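Local coordinates for uncharacterized protein (Sinorhizobium meliloti, PDB 3U5R) that is of unknown function but has a thioredoxin-like fold of the AhpC/TSA family and may act as an antioxidant oxidoreductase, at residues A[27-32]-A[144-149]; A[86-91]-A[177-182]; A[161-166]-A[172-177]. All coordinates share one frame; numbering follows the deposited sequence.

Contact 1 (A[27-32]-A[144-149])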
loop_
_atom_site.group_PDB
_atom_site.type_symbol
_atom_site.label_atom_id
_atom_site.label_comp_id
_atom_site.label_asym_id
_atom_site.label_seq_id
_atom_site.Cartn_x
_atom_site.Cartn_y
_atom_site.Cartn_z
ATOM N N THR A 27 10.070 9.527 -7.450
ATOM C CA THR A 27 11.080 9.210 -6.404
ATOM C C THR A 27 10.969 7.758 -6.019
ATOM O O THR A 27 9.942 7.109 -6.289
ATOM C CB THR A 27 10.873 9.874 -5.010
ATOM O OG1 THR A 27 9.651 10.595 -4.936
ATOM C CG2 THR A 27 12.131 10.662 -4.491
ATOM N N GLN A 28 12.033 7.278 -5.377
ATOM C CA GLN A 28 12.104 5.959 -4.773
ATOM C C GLN A 28 11.548 6.005 -3.371
ATOM O O GLN A 28 11.642 7.029 -2.694
ATOM C CB GLN A 28 13.557 5.478 -4.614
ATOM C CG GLN A 28 14.399 5.474 -5.841
ATOM C CD GLN A 28 15.655 4.582 -5.675
ATOM O OE1 GLN A 28 16.217 4.466 -4.571
ATOM N NE2 GLN A 28 16.070 3.932 -6.770
ATOM N N SER A 29 11.077 4.864 -2.894
ATOM C CA SER A 29 10.655 4.757 -1.502
ATOM C C SER A 29 11.909 5.035 -0.631
ATOM O O SER A 29 13.053 4.891 -1.122
ATOM C CB SER A 29 10.082 3.386 -1.218
ATOM O OG SER A 29 10.923 2.368 -1.742
ATOM N N ASN A 30 11.678 5.462 0.603
ATOM C CA ASN A 30 12.737 5.606 1.605
ATOM C C ASN A 30 13.364 4.296 2.083
ATOM O O ASN A 30 12.736 3.237 1.983
ATOM C CB ASN A 30 12.209 6.381 2.811
ATOM C CG ASN A 30 11.921 7.867 2.487
ATOM O OD1 ASN A 30 12.653 8.497 1.705
ATOM N ND2 ASN A 30 10.897 8.445 3.139
ATOM N N SER A 31 14.601 4.371 2.623
ATOM C CA SER A 31 15.235 3.247 3.359
ATOM C C SER A 31 14.739 3.238 4.768
ATOM O O SER A 31 15.202 3.992 5.629
ATOM C CB SER A 31 16.738 3.376 3.450
ATOM O OG SER A 31 17.207 3.616 2.146
ATOM N N ILE A 32 13.796 2.382 5.015
ATOM C CA ILE A 32 13.193 2.320 6.315
ATOM C C ILE A 32 13.760 1.063 6.901
ATOM O O ILE A 32 13.813 0.006 6.236
ATOM C CB ILE A 32 11.650 2.195 6.199
ATOM C CG1 ILE A 32 11.064 3.356 5.353
ATOM C CG2 ILE A 32 11.026 2.083 7.590
ATOM C CD1 ILE A 32 10.835 4.668 6.140
ATOM N N THR A 144 4.076 6.869 -4.569
ATOM C CA THR A 144 2.957 5.926 -4.758
ATOM C C THR A 144 3.388 5.095 -5.949
ATOM O O THR A 144 3.732 5.672 -6.982
ATOM C CB THR A 144 1.623 6.682 -5.061
ATOM O OG1 THR A 144 1.815 7.471 -6.241
ATOM C CG2 THR A 144 1.195 7.622 -3.833
ATOM N N PRO A 145 3.334 3.755 -5.860
ATOM C CA PRO A 145 2.895 2.990 -4.721
ATOM C C PRO A 145 4.065 2.801 -3.765
ATOM O O PRO A 145 5.217 2.691 -4.218
ATOM C CB PRO A 145 2.583 1.648 -5.317
ATOM C CG PRO A 145 3.618 1.486 -6.481
ATOM C CD PRO A 145 3.825 2.904 -6.967
ATOM N N ASP A 146 3.783 2.731 -2.458
ATOM C CA ASP A 146 4.832 2.443 -1.442
ATOM C C ASP A 146 4.295 1.331 -0.555
ATOM O O ASP A 146 3.254 1.519 0.089
ATOM C CB ASP A 146 5.090 3.715 -0.595
ATOM C CG ASP A 146 6.522 3.789 -0.075
ATOM O OD1 ASP A 146 7.183 2.724 -0.002
ATOM O OD2 ASP A 146 6.974 4.914 0.203
ATOM N N PHE A 147 4.901 0.149 -0.604
ATOM C CA PHE A 147 4.364 -1.011 0.098
ATOM C C PHE A 147 5.132 -1.361 1.365
ATOM O O PHE A 147 6.367 -1.508 1.319
ATOM C CB PHE A 147 4.456 -2.240 -0.823
ATOM C CG PHE A 147 3.644 -2.103 -2.108
ATOM C CD1 PHE A 147 2.268 -2.359 -2.090
ATOM C CD2 PHE A 147 4.265 -1.776 -3.336
ATOM C CE1 PHE A 147 1.503 -2.262 -3.271
ATOM C CE2 PHE A 147 3.490 -1.679 -4.525
ATOM C CZ PHE A 147 2.100 -1.913 -4.474
ATOM N N PHE A 148 4.420 -1.541 2.485
ATOM C CA PHE A 148 5.068 -1.899 3.755
ATOM C C PHE A 148 4.377 -3.178 4.245
ATOM O O PHE A 148 3.174 -3.135 4.556
ATOM C CB PHE A 148 4.828 -0.787 4.811
ATOM C CG PHE A 148 5.422 0.593 4.493
ATOM C CD1 PHE A 148 4.843 1.464 3.565
ATOM C CD2 PHE A 148 6.539 1.064 5.215
ATOM C CE1 PHE A 148 5.397 2.712 3.298
ATOM C CE2 PHE A 148 7.068 2.321 5.005
ATOM C CZ PHE A 148 6.512 3.180 4.049
ATOM N N LEU A 149 5.089 -4.311 4.340
ATOM C CA LEU A 149 4.502 -5.521 4.813
ATOM C C LEU A 149 4.976 -5.787 6.270
ATOM O O LEU A 149 6.203 -5.784 6.508
ATOM C CB LEU A 149 4.938 -6.738 3.944
ATOM C CG LEU A 149 4.315 -8.107 4.291
ATOM C CD1 LEU A 149 2.761 -8.112 4.020
ATOM C CD2 LEU A 149 4.993 -9.125 3.467
HETATM O O HOH W 1 9.243 5.136 1.703
#

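Contact 2 (A[86-91]-A[177-182])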
loop_
_atom_site.group_PDB
_atom_site.type_symbol
_atom_site.label_atom_id
_atom_site.label_comp_id
_atom_site.label_asym_id
_atom_site.label_seq_id
_atom_site.Cartn_x
_atom_site.Cartn_y
_atom_site.Cartn_z
ATOM N N GLY A 86 -7.280 -10.069 -3.292
ATOM C CA GLY A 86 -8.337 -11.101 -3.344
ATOM C C GLY A 86 -7.755 -12.512 -3.208
ATOM O O GLY A 86 -8.272 -13.352 -2.428
ATOM N N ASP A 87 -6.657 -12.787 -3.893
ATOM C CA ASP A 87 -6.056 -14.106 -3.846
ATOM C C ASP A 87 -5.751 -14.503 -2.385
ATOM O O ASP A 87 -5.815 -15.668 -2.060
ATOM C CB ASP A 87 -4.698 -14.131 -4.573
ATOM C CG ASP A 87 -4.811 -14.298 -6.088
ATOM O OD1 ASP A 87 -5.946 -14.574 -6.546
ATOM O OD2 ASP A 87 -3.763 -14.091 -6.795
ATOM N N TYR A 88 -5.276 -13.545 -1.578
ATOM C CA TYR A 88 -4.828 -13.845 -0.204
ATOM C C TYR A 88 -5.891 -13.637 0.875
ATOM O O TYR A 88 -5.643 -13.918 2.086
ATOM C CB TYR A 88 -3.610 -12.979 0.169
ATOM C CG TYR A 88 -2.342 -13.547 -0.430
ATOM C CD1 TYR A 88 -1.660 -14.599 0.159
ATOM C CD2 TYR A 88 -1.873 -13.058 -1.604
ATOM C CE1 TYR A 88 -0.481 -15.122 -0.432
ATOM C CE2 TYR A 88 -0.716 -13.544 -2.195
ATOM C CZ TYR A 88 -0.037 -14.563 -1.632
ATOM O OH TYR A 88 1.104 -14.984 -2.285
ATOM N N ALA A 89 -7.043 -13.109 0.469
ATOM C CA ALA A 89 -8.129 -12.837 1.452
ATOM C C ALA A 89 -8.576 -14.196 2.000
ATOM O O ALA A 89 -8.933 -15.114 1.251
ATOM C CB ALA A 89 -9.347 -12.034 0.786
ATOM N N GLY A 90 -8.468 -14.396 3.297
ATOM C CA GLY A 90 -8.811 -15.738 3.777
ATOM C C GLY A 90 -7.589 -16.611 3.992
ATOM O O GLY A 90 -7.724 -17.671 4.627
ATOM N N GLN A 91 -6.400 -16.193 3.505
ATOM C CA GLN A 91 -5.151 -16.940 3.771
ATOM C C GLN A 91 -4.366 -16.295 4.938
ATOM O O GLN A 91 -3.409 -16.857 5.408
ATOM C CB GLN A 91 -4.242 -17.001 2.571
ATOM C CG GLN A 91 -4.946 -17.733 1.443
ATOM C CD GLN A 91 -3.968 -18.430 0.598
ATOM O OE1 GLN A 91 -3.560 -19.557 0.910
ATOM N NE2 GLN A 91 -3.532 -17.757 -0.469
ATOM N N ASP A 177 7.482 -10.258 -6.241
ATOM C CA ASP A 177 8.272 -9.866 -5.041
ATOM C C ASP A 177 7.402 -9.808 -3.777
ATOM O O ASP A 177 7.756 -10.425 -2.745
ATOM C CB ASP A 177 9.015 -8.515 -5.234
ATOM C CG ASP A 177 10.146 -8.577 -6.316
ATOM O OD1 ASP A 177 10.048 -9.435 -7.182
ATOM O OD2 ASP A 177 11.097 -7.730 -6.356
ATOM N N LEU A 178 6.266 -9.118 -3.860
ATOM C CA LEU A 178 5.356 -9.036 -2.713
ATOM C C LEU A 178 4.724 -10.364 -2.387
ATOM O O LEU A 178 4.631 -10.743 -1.223
ATOM C CB LEU A 178 4.238 -7.996 -2.947
ATOM C CG LEU A 178 4.003 -6.903 -1.970
ATOM C CD1 LEU A 178 2.575 -6.391 -2.150
ATOM C CD2 LEU A 178 4.387 -7.205 -0.525
ATOM N N ARG A 179 4.316 -11.103 -3.412
ATOM C CA ARG A 179 3.776 -12.443 -3.194
ATOM C C ARG A 179 4.762 -13.318 -2.467
ATOM O O ARG A 179 4.409 -13.927 -1.498
ATOM C CB ARG A 179 3.357 -13.094 -4.508
ATOM C CG ARG A 179 2.079 -12.388 -5.072
ATOM C CD ARG A 179 1.778 -12.900 -6.574
ATOM N NE ARG A 179 0.494 -12.397 -7.091
ATOM C CZ ARG A 179 -0.699 -12.914 -6.835
ATOM N NH1 ARG A 179 -0.859 -14.018 -6.125
ATOM N NH2 ARG A 179 -1.755 -12.389 -7.454
ATOM N N ALA A 180 6.003 -13.379 -2.940
ATOM C CA ALA A 180 7.016 -14.178 -2.249
ATOM C C ALA A 180 7.170 -13.772 -0.764
ATOM O O ALA A 180 7.218 -14.643 0.114
ATOM C CB ALA A 180 8.394 -14.137 -3.022
ATOM N N ALA A 181 7.182 -12.477 -0.477
ATOM C CA ALA A 181 7.293 -11.949 0.900
ATOM C C ALA A 181 6.062 -12.364 1.768
ATOM O O ALA A 181 6.207 -12.883 2.878
ATOM C CB ALA A 181 7.438 -10.414 0.855
ATOM N N VAL A 182 4.849 -12.201 1.231
ATOM C CA VAL A 182 3.654 -12.646 1.947
ATOM C C VAL A 182 3.661 -14.149 2.253
ATOM O O VAL A 182 3.374 -14.552 3.403
ATOM C CB VAL A 182 2.348 -12.245 1.185
ATOM C CG1 VAL A 182 1.113 -12.826 1.946
ATOM C CG2 VAL A 182 2.281 -10.724 1.130
HETATM O O HOH W 2 0.751 -15.798 -4.758
#

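Contact 3 (A[161-166]-A[172-177])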
loop_
_atom_site.group_PDB
_atom_site.type_symbol
_atom_site.label_atom_id
_atom_site.label_comp_id
_atom_site.label_asym_id
_atom_site.label_seq_id
_atom_site.Cartn_x
_atom_site.Cartn_y
_atom_site.Cartn_z
ATOM N N GLN A 161 9.298 -2.819 -3.907
ATOM C CA GLN A 161 8.514 -2.937 -5.150
ATOM C C GLN A 161 7.500 -4.085 -5.089
ATOM O O GLN A 161 7.649 -5.166 -4.401
ATOM C CB GLN A 161 9.494 -3.097 -6.351
ATOM C CG GLN A 161 10.098 -4.517 -6.478
ATOM C CD GLN A 161 11.074 -4.615 -7.683
ATOM O OE1 GLN A 161 11.363 -3.623 -8.318
ATOM N NE2 GLN A 161 11.552 -5.778 -7.966
ATOM N N PHE A 162 6.427 -3.912 -5.825
ATOM C CA PHE A 162 5.417 -4.999 -5.975
ATOM C C PHE A 162 6.073 -6.117 -6.796
ATOM O O PHE A 162 5.911 -7.360 -6.548
ATOM C CB PHE A 162 4.204 -4.338 -6.686
ATOM C CG PHE A 162 3.007 -5.222 -6.871
ATOM C CD1 PHE A 162 2.324 -5.743 -5.771
ATOM C CD2 PHE A 162 2.507 -5.469 -8.169
ATOM C CE1 PHE A 162 1.171 -6.567 -5.950
ATOM C CE2 PHE A 162 1.361 -6.272 -8.393
ATOM C CZ PHE A 162 0.656 -6.817 -7.273
ATOM N N ASP A 163 6.810 -5.688 -7.822
ATOM C CA ASP A 163 7.605 -6.597 -8.667
ATOM C C ASP A 163 8.415 -5.702 -9.588
ATOM O O ASP A 163 8.420 -4.473 -9.400
ATOM C CB ASP A 163 6.675 -7.488 -9.518
ATOM C CG ASP A 163 5.652 -6.636 -10.343
ATOM O OD1 ASP A 163 5.947 -5.427 -10.658
ATOM O OD2 ASP A 163 4.557 -7.165 -10.688
ATOM N N ASP A 164 9.020 -6.274 -10.627
ATOM C CA ASP A 164 10.037 -5.552 -11.436
ATOM C C ASP A 164 9.352 -4.689 -12.546
ATOM O O ASP A 164 10.053 -3.995 -13.315
ATOM C CB ASP A 164 11.019 -6.559 -12.149
ATOM C CG ASP A 164 12.066 -7.239 -11.200
ATOM O OD1 ASP A 164 12.563 -6.564 -10.260
ATOM O OD2 ASP A 164 12.469 -8.464 -11.451
ATOM N N ALA A 165 8.023 -4.773 -12.692
ATOM C CA ALA A 165 7.337 -4.047 -13.773
ATOM C C ALA A 165 7.359 -2.533 -13.519
ATOM O O ALA A 165 7.157 -2.033 -12.350
ATOM C CB ALA A 165 5.892 -4.552 -13.952
ATOM N N ARG A 166 7.584 -1.782 -14.607
ATOM C CA ARG A 166 7.529 -0.310 -14.584
ATOM C C ARG A 166 6.795 0.165 -15.834
ATOM O O ARG A 166 6.740 -0.564 -16.797
ATOM C CB ARG A 166 8.974 0.301 -14.593
ATOM C CG ARG A 166 9.878 -0.168 -13.378
ATOM C CD ARG A 166 9.447 0.516 -12.021
ATOM N NE ARG A 166 10.333 0.166 -10.891
ATOM C CZ ARG A 166 10.261 -0.926 -10.114
ATOM N NH1 ARG A 166 9.341 -1.870 -10.350
ATOM N NH2 ARG A 166 11.155 -1.107 -9.085
ATOM N N ASP A 172 5.878 -8.148 -17.378
ATOM C CA ASP A 172 4.560 -8.508 -16.915
ATOM C C ASP A 172 4.377 -8.046 -15.455
ATOM O O ASP A 172 5.275 -8.217 -14.675
ATOM C CB ASP A 172 4.420 -10.068 -16.932
ATOM C CG ASP A 172 4.209 -10.637 -18.360
ATOM O OD1 ASP A 172 3.693 -9.896 -19.258
ATOM O OD2 ASP A 172 4.540 -11.842 -18.569
ATOM N N VAL A 173 3.198 -7.568 -15.108
ATOM C CA VAL A 173 2.838 -7.210 -13.716
ATOM C C VAL A 173 2.318 -8.491 -13.020
ATOM O O VAL A 173 1.214 -8.973 -13.332
ATOM C CB VAL A 173 1.800 -6.046 -13.605
ATOM C CG1 VAL A 173 1.619 -5.623 -12.100
ATOM C CG2 VAL A 173 2.237 -4.849 -14.422
ATOM N N THR A 174 3.159 -9.039 -12.141
ATOM C CA THR A 174 2.961 -10.343 -11.499
ATOM C C THR A 174 2.787 -10.195 -10.001
ATOM O O THR A 174 2.269 -11.094 -9.351
ATOM C CB THR A 174 4.238 -11.226 -11.602
ATOM O OG1 THR A 174 5.331 -10.537 -10.947
ATOM C CG2 THR A 174 4.644 -11.531 -13.138
ATOM N N GLY A 175 3.296 -9.109 -9.422
ATOM C CA GLY A 175 3.320 -9.041 -7.967
ATOM C C GLY A 175 4.277 -10.028 -7.306
ATOM O O GLY A 175 4.208 -10.224 -6.090
ATOM N N ALA A 176 5.188 -10.630 -8.072
ATOM C CA ALA A 176 5.988 -11.760 -7.523
ATOM C C ALA A 176 6.841 -11.431 -6.288
ATOM O O ALA A 176 6.880 -12.235 -5.368
ATOM C CB ALA A 176 6.892 -12.451 -8.633
ATOM N N ASP A 177 7.482 -10.258 -6.241
ATOM C CA ASP A 177 8.272 -9.866 -5.041
ATOM C C ASP A 177 7.402 -9.808 -3.777
ATOM O O ASP A 177 7.756 -10.425 -2.745
ATOM C CB ASP A 177 9.015 -8.515 -5.234
ATOM C CG ASP A 177 10.146 -8.577 -6.316
ATOM O OD1 ASP A 177 10.048 -9.435 -7.182
ATOM O OD2 ASP A 177 11.097 -7.730 -6.356
#

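Contact 1 (A[27-32]-A[144-149])
D146 swings its CG to the side away from its own backbone N (chi1 -150°), which carries the carboxylate off its strand toward S29, while I32 keeps CG1 beside its backbone N (chi1 -56°), so that this branch faces the ring of F148. The first meeting is of a methylene with a carboxylate oxygen: S29 CB stands 3.2 Å from D146 OD1, whereas the hydroxyl S29 OG is 4.1 Å from the same oxygen and turns instead to a weak bond with the backbone N of S198. A small residue suits this place, because it lets the carboxylate come close to the CB of S29, beside the backbone. D146 OD2 is held by the backbone N of A142 and also accepts a hydrogen bond from a water whose oxygen is 2.7 Å from D146 OD2. That water in turn receives the N-H of N30, its oxygen 2.7 Å from N30 N, and thus joins the two segments through a backbone amide. An aspartate fits here since its carboxylate, buried as it is, can accept from several donors. P145, preceded by a cis peptide bond, comes just before strand 146-150, the place of the cis-proline in the thioredoxin fold; T144 just before it packs on C71. Strand 27-28 belongs to a separate small antiparallel sheet, in which strand 199-202 runs between it and strand 143-144. Farther along, the contact is apolar: I32 CG1 comes to 4.1 Å from F148 CE2, approaching the ring obliquely, with the two side chains crossing at about a right angle. F148 also stacks with the ring of H159, and I32 rests on both H159 and L156 of strand 156-160.

Contact 2 (A[86-91]-A[177-182])
R179 reaches across to D87 with its guanidinium, and the two side chains meet at about a right angle. The arginine chain is extended from CG to NE, which carries its head group alongside the Y88 ring and brings both terminal nitrogens to a single oxygen: R179 NH2 lies 2.7 Å from D87 OD2, and R179 NH1 lies 3.0 Å from D87 OD2. The oxygen sits close to the guanidinium plane, yet the carboxylate is turned 58° against that plane and is approached on its anti side, away from OD1. The longer bond is also the more bent, 136° at the hydrogen. Two donors on one oxygen make a salt bridge that a long, flexible arginine can form between helix 78-88 and helix 176-186.

Y88 lies beside this pair. Its ring plane is tilted 44° to the guanidinium, which it meets obliquely, with R179 NH1 4.0 Å from Y88 CE2. V182 lies over one face of the ring as a CH-pi contact, with V182 CG1 3.7 Å from Y88 CE1 and displaced toward the rim; a beta-branched valine offers a compact methyl for a flat ring. The phenolic oxygen ends between polar partners: Y88 OH is hydrogen-bonded to the carboxylate oxygen OD1 of D183, and a water donates a hydrogen bond to Y88 OH at 2.6 Å. The same water accepts from R179 NH1 at 2.8 Å. The tyrosine thus suits its place by being apolar along its ring and polar at its end.

V182 also packs on F84 and on L149 of strand 146-150. Helix 78-88, between strands 61-66 and 93-99, and helix 176-186, which follows the strand 146-150/156-160 hairpin, are packed side by side on one face of the central sheet, the pairing characteristic of the thioredoxin fold.

Contact 3 (A[161-166]-A[172-177])
The start of helix 176-186 is fixed here: G175 holds its N-cap position, and the loop 161-166 folds over the backbone just before it. D163 does most of the fixing. Its OD2 accepts from two successive amides, with G175 N at 2.6 Å in a nearly straight bond (167°) and T174 N at 2.8 Å from D163 OD2, while T174 OG1 adds only a weak bond. The other oxygen, D163 OD1, takes the amide of A165 in an Asx turn, and T174 OG1 accepts from A176 N in an ST turn. Aspartate suits the place because its short side chain, with CG set between N and the carbonyl carbon (chi1 54°), turns its carboxylate onto the neighbouring backbone. G175, with positive phi, presents its CA over the centre of the F162 ring, 3.5 Å from the centroid, and the absence of a side chain lets the ring lie flat on it. V173 CG1 meets the same ring in its plane, at 3.8 Å from F162 CE2.

Q161 spans the two carboxylates beside the helix. Its NE2 lies 2.6 Å from D177 OD2 and 2.6 Å from D164 OD1, each oxygen met from above its carboxylate plane. The amide probably eases the repulsion between these like charges, while R166 holds Q161 OE1 from the other end.

F162 and V173 reach onto I77, just before helix 78-88, and A80 within it; Q161 is tied to Y158 of strand 156-160, and F162 by a backbone hydrogen bond to L178 in the first turn of helix 176-186.

Overall arrangement
Contacts 2 and 3 share D177 and both use helix 176-186, their centres about 13 Å apart; contact 3 fixes the beginning of this helix, and contact 2 joins its next turn to helix 78-88. L178 N lies 3.2 Å from F162 O, probably a hydrogen bond between the two. Contact 1 is about 18 Å from contact 2 and 14 Å from contact 3, centre to centre. Its strand 146-150 packs on helix 176-186 through L149 CD2, 3.8 Å from A181 CB, and on the loop of contact 3 through F147 CE2, 3.5 Å from F162 CB. In contact 1, T144, before the cis-proline, packs on C71, a cysteine probably placed where redox cysteines lie in related proteins.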